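Local coordinates for RimK domain protein ATP-grasp (PDB 5I47) that probably binds ATP and, as in other RimK-like ATP-grasp ligases, may join an amino acid to a carboxylate of its acceptor, at residues 19-24 against 54-59; 182-187 against 192-197; 252-257 against 269-274. All coordinates share one frame; numbering follows the deposited sequence.

Interaction 1 (19-24 against 54-59); sequences RLLIEA and AALDRG
On the parallel sheet of the LysX-type preATP-grasp domain, Leu-21 of helix 16-27 packs against Leu-56 of strand 54-57 and Arg-58 just after it. Leu-21 and Leu-56 reach toward each other tip to tip, their CD2 methyls 4.0 Å apart. The other methyl of Leu-21, CD1, lies 3.6 Å from NE of Arg-58, meeting the bent side chain obliquely, and CD of Arg-58 is almost as near. Helix 16-27 follows strand 6-10, which runs parallel to strand 54-57 and beside it, so this is helix-on-sheet packing of the Rossmann-like kind. Bends at chi2 (-73°) and chi3 (-47°) fold the Arg-58 chain back past the leucine. Its polar end is held elsewhere: NE pairs with Glu-18, while NH1 and NH2 donate to the carbonyl oxygens of Leu-254 and Val-255, which should fix the guanidinium and leave its CD-NE end lying against Leu-21. At the strand's last residue, OD1 of Asp-57 accepts from the backbone N of Gly-59 at 2.9 Å, an Asx turn, and also pairs with Arg-65. Ile-271 of helix 267-275 touches both leucines.

Interaction 2 (182-187 against 192-197); sequences RLVVAG and GIEQRT
Arg-182 and Glu-194 are linked through both backbone and side chain in the antiparallel hairpin of strands 180-187 and 190-196. Among the backbone bonds, Arg-182 N donates to Glu-194 O at 2.9 Å and Glu-194 N returns to Arg-182 O at 3.1 Å, closing a hydrogen-bonded pair. Val-184 and Gly-192 are a second such pair, Val-184 N reaching Gly-192 O at 3.1 Å. Leu-183 and Ile-193, between them, are the non-hydrogen-bonded pair.

The polar side-chain contact is a salt bridge: NH1 of Arg-182 meets OE1 of Glu-194 at 2.8 Å, on the syn lone pair, with an N-H...O angle of 156°. The carboxylate approaches the guanidinium edge, the two planes only 18° apart. The two side chains run alongside each other; CG of Glu-194 is anti to its carbonyl carbon (chi1 -67°) and the rest is straight, which brings OE1 level with NH1. NH2 of Arg-182 bonds to Asp-256 O, and Tyr-209 adds a cation-pi contact, so the guanidinium has partners on several sides. A leucine here would probably leave Glu-194 OE1 without its close cationic mate and Asp-256 O without its donor.

Packing flanks the bridge: the CG2 methyl of Val-184 lies 3.9 Å from OE1 of Glu-194, on the same face as Arg-182. On the other face the contact is apolar, CD2 of Leu-183 lying 4.1 Å from CG1 of Ile-193.

That leucine-isoleucine face rests on Leu-219 of helix 216-230, while strands 235-241 and 209-211 extend the sheet beyond either side of the hairpin.

Interaction 3 (252-257 against 269-274); sequences ANLVDF and GMIADF
With CG1 of Ile-271 anti to its carbonyl carbon (chi1 -66°) and CD1 extended beyond it, the side chain projects from helix 267-275 and carries its end methyl to Leu-254 and Phe-257. Leu-254 comes from the other segment with CG anti to the backbone N (chi1 -174°), and its CD2 stands 3.8 Å from CD1 of Ile-271, the two side chains crossing. Phe-257, whose CG between backbone N and carbonyl carbon (chi1 56°) turns the ring to Ile-271, approaches from the opposite direction, its CE2 4.1 Å from the same CD1, which meets the ring obliquely. One methyl therefore serves both partners, and no hydrogen bond joins the segments: the contact is purely apolar and buried.

The backbone brings the two partners to one side of the helix. Leu-254, directly after strand 246-253, is the centre of an inverse gamma turn, in which Val-255 N makes a weak bond of 2.8 Å to Asn-253 O. Phe-257 is at the N-cap position of helix 258-262; both apolar groups thus lie on the short linker between.

This contact fills the join between the C-terminal part of the ATP-grasp domain and the preATP-grasp domain. Leu-21 of helix 16-27 touches both Phe-257 and Ile-271, Val-267 of helix 267-275 itself packs on Leu-254 and Phe-257, and Val-184 and Ala-186 of strand 180-187 border Leu-254 and Ile-271 respectively.

How the interactions relate
From the N terminus, interaction 1 comes first, closing the loop from helix 16-27 to strand 54-57 within the preATP-grasp domain. Interaction 2 is a local hairpin closure in the five-stranded antiparallel sheet, and interaction 3 brings helix 267-275 back onto the segment that leaves the edge strand 246-253 of that sheet. The three loops follow in series, without nesting or crossing. Interactions 1 and 2 do not touch, their centres about 18 Å apart. Interaction 3 bridges them: Ile-271 CG2 packs on Leu-56 CD2 at 3.6 Å, and Val-184 CG1 meets Leu-254 CD1 at 3.7 Å. Helix 267-275 and the linker 254-257 together tie the parallel N-terminal sheet to the ATP-grasp sheet.

Interaction 1 (19-24 against 54-59)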
loop_
_atom_site.group_PDB
_atom_site.type_symbol
_atom_site.label_atom_id
_atom_site.label_comp_id
_atom_site.label_asym_id
_atom_site.label_seq_id
_atom_site.Cartn_x
_atom_site.Cartn_y
_atom_site.Cartn_z
ATOM N N ARG B 19 24.056 -10.721 -14.673
ATOM C CA ARG B 19 24.725 -11.422 -15.765
ATOM C C ARG B 19 24.759 -12.930 -15.544
ATOM O O ARG B 19 24.672 -13.692 -16.514
ATOM C CB ARG B 19 26.141 -10.873 -15.964
ATOM C CG ARG B 19 27.074 -11.056 -14.786
ATOM C CD ARG B 19 28.263 -10.118 -14.894
ATOM N NE ARG B 19 27.833 -8.775 -15.274
ATOM C CZ ARG B 19 28.438 -7.656 -14.889
ATOM N NH1 ARG B 19 29.502 -7.713 -14.096
ATOM N NH2 ARG B 19 27.973 -6.478 -15.288
ATOM N N LEU B 20 24.882 -13.377 -14.289
ATOM C CA LEU B 20 24.741 -14.800 -13.989
ATOM C C LEU B 20 23.389 -15.324 -14.450
ATOM O O LEU B 20 23.291 -16.435 -14.988
ATOM C CB LEU B 20 24.914 -15.048 -12.491
ATOM C CG LEU B 20 26.288 -14.792 -11.880
ATOM C CD1 LEU B 20 26.259 -15.045 -10.378
ATOM C CD2 LEU B 20 27.328 -15.667 -12.556
ATOM N N LEU B 21 22.329 -14.537 -14.243
ATOM C CA LEU B 21 21.007 -14.941 -14.701
ATOM C C LEU B 21 20.916 -14.948 -16.221
ATOM O O LEU B 21 20.222 -15.796 -16.793
ATOM C CB LEU B 21 19.944 -14.021 -14.099
ATOM C CG LEU B 21 19.649 -14.275 -12.619
ATOM C CD1 LEU B 21 19.168 -13.009 -11.934
ATOM C CD2 LEU B 21 18.624 -15.388 -12.467
ATOM N N ILE B 22 21.607 -14.024 -16.892
ATOM C CA ILE B 22 21.600 -14.037 -18.350
ATOM C C ILE B 22 22.271 -15.299 -18.876
ATOM O O ILE B 22 21.851 -15.853 -19.899
ATOM C CB ILE B 22 22.257 -12.757 -18.901
ATOM C CG1 ILE B 22 21.413 -11.536 -18.520
ATOM C CG2 ILE B 22 22.428 -12.840 -20.413
ATOM C CD1 ILE B 22 21.704 -10.305 -19.340
ATOM N N GLU B 23 23.300 -15.792 -18.180
ATOM C CA GLU B 23 23.896 -17.071 -18.555
ATOM C C GLU B 23 22.913 -18.212 -18.339
ATOM O O GLU B 23 22.697 -19.039 -19.234
ATOM C CB GLU B 23 25.178 -17.317 -17.758
ATOM C CG GLU B 23 26.294 -16.321 -18.024
ATOM C CD GLU B 23 27.552 -16.624 -17.224
ATOM O OE1 GLU B 23 27.787 -17.811 -16.902
ATOM O OE2 GLU B 23 28.302 -15.673 -16.913
ATOM N N ALA B 24 22.297 -18.267 -17.155
ATOM C CA ALA B 24 21.407 -19.376 -16.830
ATOM C C ALA B 24 20.184 -19.395 -17.738
ATOM O O ALA B 24 19.716 -20.468 -18.135
ATOM C CB ALA B 24 20.994 -19.300 -15.361
ATOM N N ALA B 54 8.111 -14.069 -19.391
ATOM C CA ALA B 54 8.160 -13.890 -17.947
ATOM C C ALA B 54 8.974 -12.643 -17.636
ATOM O O ALA B 54 9.771 -12.178 -18.457
ATOM C CB ALA B 54 8.763 -15.113 -17.249
ATOM N N ALA B 55 8.752 -12.100 -16.440
ATOM C CA ALA B 55 9.537 -10.995 -15.912
ATOM C C ALA B 55 10.064 -11.379 -14.539
ATOM O O ALA B 55 9.379 -12.060 -13.770
ATOM C CB ALA B 55 8.716 -9.706 -15.816
ATOM N N LEU B 56 11.288 -10.955 -14.238
ATOM C CA LEU B 56 11.921 -11.251 -12.958
ATOM C C LEU B 56 12.340 -9.932 -12.325
ATOM O O LEU B 56 13.239 -9.255 -12.832
ATOM C CB LEU B 56 13.115 -12.188 -13.137
ATOM C CG LEU B 56 13.966 -12.513 -11.907
ATOM C CD1 LEU B 56 13.131 -13.156 -10.816
ATOM C CD2 LEU B 56 15.117 -13.421 -12.305
ATOM N N ASP B 57 11.682 -9.560 -11.230
ATOM C CA ASP B 57 11.977 -8.292 -10.572
ATOM C C ASP B 57 13.284 -8.421 -9.807
ATOM O O ASP B 57 13.371 -9.170 -8.827
ATOM C CB ASP B 57 10.832 -7.891 -9.646
ATOM C CG ASP B 57 10.908 -6.436 -9.222
ATOM O OD1 ASP B 57 12.026 -5.901 -9.097
ATOM O OD2 ASP B 57 9.844 -5.824 -9.017
ATOM N N ARG B 58 14.303 -7.687 -10.253
ATOM C CA ARG B 58 15.622 -7.695 -9.640
ATOM C C ARG B 58 15.853 -6.479 -8.753
ATOM O O ARG B 58 17.003 -6.175 -8.411
ATOM C CB ARG B 58 16.701 -7.777 -10.721
ATOM C CG ARG B 58 16.613 -9.017 -11.593
ATOM C CD ARG B 58 17.051 -10.249 -10.828
ATOM N NE ARG B 58 18.300 -10.001 -10.119
ATOM C CZ ARG B 58 18.458 -10.134 -8.807
ATOM N NH1 ARG B 58 17.447 -10.539 -8.053
ATOM N NH2 ARG B 58 19.634 -9.875 -8.253
ATOM N N GLY B 59 14.787 -5.776 -8.374
ATOM C CA GLY B 59 14.891 -4.582 -7.570
ATOM C C GLY B 59 14.448 -4.805 -6.132
ATOM O O GLY B 59 13.882 -5.837 -5.769
#

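Interaction 2 (182-187 against 192-197)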
loop_
_atom_site.group_PDB
_atom_site.type_symbol
_atom_site.label_atom_id
_atom_site.label_comp_id
_atom_site.label_asym_id
_atom_site.label_seq_id
_atom_site.Cartn_x
_atom_site.Cartn_y
_atom_site.Cartn_z
ATOM N N ARG B 182 20.453 -15.275 7.422
ATOM C CA ARG B 182 19.716 -14.910 6.217
ATOM C C ARG B 182 19.387 -16.188 5.457
ATOM O O ARG B 182 20.291 -16.853 4.938
ATOM C CB ARG B 182 20.537 -13.953 5.355
ATOM C CG ARG B 182 19.928 -13.629 4.013
ATOM C CD ARG B 182 21.028 -13.400 2.990
ATOM N NE ARG B 182 20.574 -12.585 1.871
ATOM C CZ ARG B 182 21.215 -12.490 0.713
ATOM N NH1 ARG B 182 22.335 -13.171 0.518
ATOM N NH2 ARG B 182 20.730 -11.722 -0.252
ATOM N N LEU B 183 18.099 -16.536 5.396
ATOM C CA LEU B 183 17.638 -17.739 4.704
ATOM C C LEU B 183 17.348 -17.384 3.251
ATOM O O LEU B 183 16.420 -16.617 2.968
ATOM C CB LEU B 183 16.392 -18.310 5.373
ATOM C CG LEU B 183 16.407 -18.579 6.878
ATOM C CD1 LEU B 183 15.029 -19.035 7.338
ATOM C CD2 LEU B 183 17.459 -19.612 7.232
ATOM N N VAL B 184 18.123 -17.950 2.331
ATOM C CA VAL B 184 17.996 -17.642 0.908
ATOM C C VAL B 184 17.073 -18.664 0.260
ATOM O O VAL B 184 17.397 -19.855 0.198
ATOM C CB VAL B 184 19.366 -17.626 0.213
ATOM C CG1 VAL B 184 19.195 -17.460 -1.290
ATOM C CG2 VAL B 184 20.237 -16.518 0.781
ATOM N N VAL B 185 15.929 -18.200 -0.232
ATOM C CA VAL B 185 14.983 -19.035 -0.963
ATOM C C VAL B 185 15.083 -18.655 -2.432
ATOM O O VAL B 185 14.734 -17.533 -2.821
ATOM C CB VAL B 185 13.553 -18.868 -0.437
ATOM C CG1 VAL B 185 12.595 -19.771 -1.202
ATOM C CG2 VAL B 185 13.510 -19.165 1.054
ATOM N N ALA B 186 15.572 -19.582 -3.250
ATOM C CA ALA B 186 15.777 -19.348 -4.677
ATOM C C ALA B 186 14.730 -20.125 -5.467
ATOM O O ALA B 186 15.026 -21.087 -6.178
ATOM C CB ALA B 186 17.203 -19.742 -5.085
ATOM N N GLY B 187 13.481 -19.689 -5.333
ATOM C CA GLY B 187 12.381 -20.336 -6.013
ATOM C C GLY B 187 11.640 -21.316 -5.130
ATOM O O GLY B 187 10.819 -20.927 -4.295
ATOM N N GLY B 192 20.390 -21.860 0.567
ATOM C CA GLY B 192 21.501 -21.789 1.490
ATOM C C GLY B 192 21.149 -20.936 2.683
ATOM O O GLY B 192 20.162 -20.195 2.688
ATOM N N ILE B 193 21.984 -21.063 3.708
ATOM C CA ILE B 193 21.875 -20.290 4.936
ATOM C C ILE B 193 23.153 -19.481 5.088
ATOM O O ILE B 193 24.251 -19.990 4.841
ATOM C CB ILE B 193 21.645 -21.205 6.156
ATOM C CG1 ILE B 193 20.409 -22.078 5.919
ATOM C CG2 ILE B 193 21.493 -20.388 7.423
ATOM C CD1 ILE B 193 20.092 -23.021 7.053
ATOM N N GLU B 194 23.009 -18.216 5.472
ATOM C CA GLU B 194 24.142 -17.310 5.582
ATOM C C GLU B 194 24.064 -16.541 6.895
ATOM O O GLU B 194 23.042 -16.545 7.587
ATOM C CB GLU B 194 24.197 -16.348 4.389
ATOM C CG GLU B 194 24.505 -17.037 3.072
ATOM C CD GLU B 194 24.442 -16.097 1.886
ATOM O OE1 GLU B 194 23.675 -15.112 1.948
ATOM O OE2 GLU B 194 25.157 -16.344 0.891
ATOM N N GLN B 195 25.172 -15.883 7.238
ATOM C CA GLN B 195 25.254 -15.058 8.435
ATOM C C GLN B 195 26.039 -13.793 8.117
ATOM O O GLN B 195 27.043 -13.838 7.402
ATOM C CB GLN B 195 25.904 -15.819 9.600
ATOM C CG GLN B 195 27.278 -16.386 9.296
ATOM C CD GLN B 195 27.780 -17.311 10.388
ATOM O OE1 GLN B 195 27.089 -18.247 10.794
ATOM N NE2 GLN B 195 28.990 -17.050 10.872
ATOM N N ARG B 196 25.569 -12.666 8.646
ATOM C CA ARG B 196 26.187 -11.384 8.344
ATOM C C ARG B 196 27.545 -11.259 9.026
ATOM O O ARG B 196 27.782 -11.811 10.105
ATOM C CB ARG B 196 25.273 -10.238 8.782
ATOM N N THR B 197 28.447 -10.525 8.380
ATOM C CA THR B 197 29.777 -10.236 8.915
ATOM C C THR B 197 29.782 -8.771 9.349
ATOM O O THR B 197 30.053 -7.871 8.551
ATOM C CB THR B 197 30.871 -10.520 7.884
ATOM O OG1 THR B 197 30.893 -9.475 6.903
ATOM C CG2 THR B 197 30.616 -11.852 7.189
#

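Interaction 3 (252-257 against 269-274)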
loop_
_atom_site.group_PDB
_atom_site.type_symbol
_atom_site.label_atom_id
_atom_site.label_comp_id
_atom_site.label_asym_id
_atom_site.label_seq_id
_atom_site.Cartn_x
_atom_site.Cartn_y
_atom_site.Cartn_z
ATOM N N ALA B 252 12.845 -9.946 2.281
ATOM C CA ALA B 252 13.159 -9.022 1.200
ATOM C C ALA B 252 13.355 -9.800 -0.091
ATOM O O ALA B 252 13.478 -11.025 -0.091
ATOM C CB ALA B 252 14.413 -8.194 1.509
ATOM N N ASN B 253 13.392 -9.070 -1.202
ATOM C CA ASN B 253 13.648 -9.687 -2.496
ATOM C C ASN B 253 15.090 -10.175 -2.568
ATOM O O ASN B 253 16.004 -9.562 -2.011
ATOM C CB ASN B 253 13.371 -8.697 -3.630
ATOM C CG ASN B 253 13.296 -9.371 -4.987
ATOM O OD1 ASN B 253 13.018 -10.563 -5.083
ATOM N ND2 ASN B 253 13.541 -8.609 -6.042
ATOM N N LEU B 254 15.291 -11.299 -3.260
ATOM C CA LEU B 254 16.629 -11.873 -3.412
ATOM C C LEU B 254 17.401 -11.040 -4.430
ATOM O O LEU B 254 17.477 -11.353 -5.622
ATOM C CB LEU B 254 16.556 -13.337 -3.827
ATOM C CG LEU B 254 17.905 -14.054 -3.856
ATOM C CD1 LEU B 254 18.539 -14.046 -2.474
ATOM C CD2 LEU B 254 17.759 -15.477 -4.375
ATOM N N VAL B 255 17.982 -9.947 -3.940
ATOM C CA VAL B 255 18.758 -9.047 -4.786
ATOM C C VAL B 255 20.224 -9.450 -4.822
ATOM O O VAL B 255 20.841 -9.492 -5.889
ATOM C CB VAL B 255 18.587 -7.590 -4.305
ATOM C CG1 VAL B 255 19.493 -6.664 -5.090
ATOM C CG2 VAL B 255 17.135 -7.151 -4.440
ATOM N N ASP B 256 20.800 -9.758 -3.661
ATOM C CA ASP B 256 22.201 -10.148 -3.551
ATOM C C ASP B 256 22.281 -11.654 -3.323
ATOM O O ASP B 256 22.004 -12.134 -2.219
ATOM C CB ASP B 256 22.892 -9.402 -2.410
ATOM C CG ASP B 256 22.472 -7.952 -2.320
ATOM O OD1 ASP B 256 22.420 -7.276 -3.371
ATOM O OD2 ASP B 256 22.187 -7.489 -1.194
ATOM N N PHE B 257 22.655 -12.399 -4.360
ATOM C CA PHE B 257 23.076 -13.786 -4.194
ATOM C C PHE B 257 24.495 -13.982 -4.717
ATOM O O PHE B 257 24.855 -15.062 -5.190
ATOM C CB PHE B 257 22.094 -14.757 -4.851
ATOM C CG PHE B 257 21.843 -14.505 -6.313
ATOM C CD1 PHE B 257 22.604 -15.139 -7.282
ATOM C CD2 PHE B 257 20.810 -13.676 -6.718
ATOM C CE1 PHE B 257 22.357 -14.929 -8.626
ATOM C CE2 PHE B 257 20.561 -13.457 -8.061
ATOM C CZ PHE B 257 21.333 -14.086 -9.015
ATOM N N GLY B 269 20.867 -20.581 -11.510
ATOM C CA GLY B 269 20.227 -21.683 -12.209
ATOM C C GLY B 269 18.881 -22.042 -11.612
ATOM O O GLY B 269 17.908 -22.263 -12.338
HETATM N N MSE B 270 18.803 -22.095 -10.287
HETATM C CA MSE B 270 17.554 -22.390 -9.596
HETATM C C MSE B 270 16.488 -21.341 -9.892
HETATM O O MSE B 270 15.318 -21.668 -10.083
HETATM C CB MSE B 270 17.794 -22.474 -8.092
HETATM C CG MSE B 270 18.826 -23.506 -7.696
HETATM SE SE MSE B 270 19.258 -23.407 -5.802
HETATM C CE MSE B 270 17.487 -23.808 -5.070
ATOM N N ILE B 271 16.907 -20.075 -9.922
ATOM C CA ILE B 271 15.980 -18.987 -10.221
ATOM C C ILE B 271 15.474 -19.102 -11.653
ATOM O O ILE B 271 14.274 -18.967 -11.915
ATOM C CB ILE B 271 16.650 -17.628 -9.960
ATOM C CG1 ILE B 271 16.936 -17.462 -8.467
ATOM C CG2 ILE B 271 15.781 -16.492 -10.471
ATOM C CD1 ILE B 271 17.450 -16.100 -8.092
ATOM N N ALA B 272 16.380 -19.363 -12.598
ATOM C CA ALA B 272 15.967 -19.539 -13.987
ATOM C C ALA B 272 15.027 -20.726 -14.144
ATOM O O ALA B 272 14.108 -20.683 -14.970
ATOM C CB ALA B 272 17.193 -19.710 -14.882
ATOM N N ASP B 273 15.239 -21.790 -13.364
ATOM C CA ASP B 273 14.313 -22.916 -13.383
ATOM C C ASP B 273 12.959 -22.523 -12.807
ATOM O O ASP B 273 11.915 -22.883 -13.358
ATOM C CB ASP B 273 14.897 -24.100 -12.608
ATOM C CG ASP B 273 16.015 -24.802 -13.359
ATOM O OD1 ASP B 273 16.017 -24.760 -14.609
ATOM O OD2 ASP B 273 16.890 -25.405 -12.696
ATOM N N PHE B 274 12.956 -21.779 -11.699
ATOM C CA PHE B 274 11.695 -21.379 -11.087
ATOM C C PHE B 274 10.896 -20.449 -11.992
ATOM O O PHE B 274 9.662 -20.450 -11.938
ATOM C CB PHE B 274 11.960 -20.717 -9.733
ATOM C CG PHE B 274 10.711 -20.312 -9.000
ATOM C CD1 PHE B 274 9.873 -21.270 -8.447
ATOM C CD2 PHE B 274 10.377 -18.973 -8.857
ATOM C CE1 PHE B 274 8.724 -20.899 -7.776
ATOM C CE2 PHE B 274 9.228 -18.597 -8.183
ATOM C CZ PHE B 274 8.403 -19.562 -7.641
#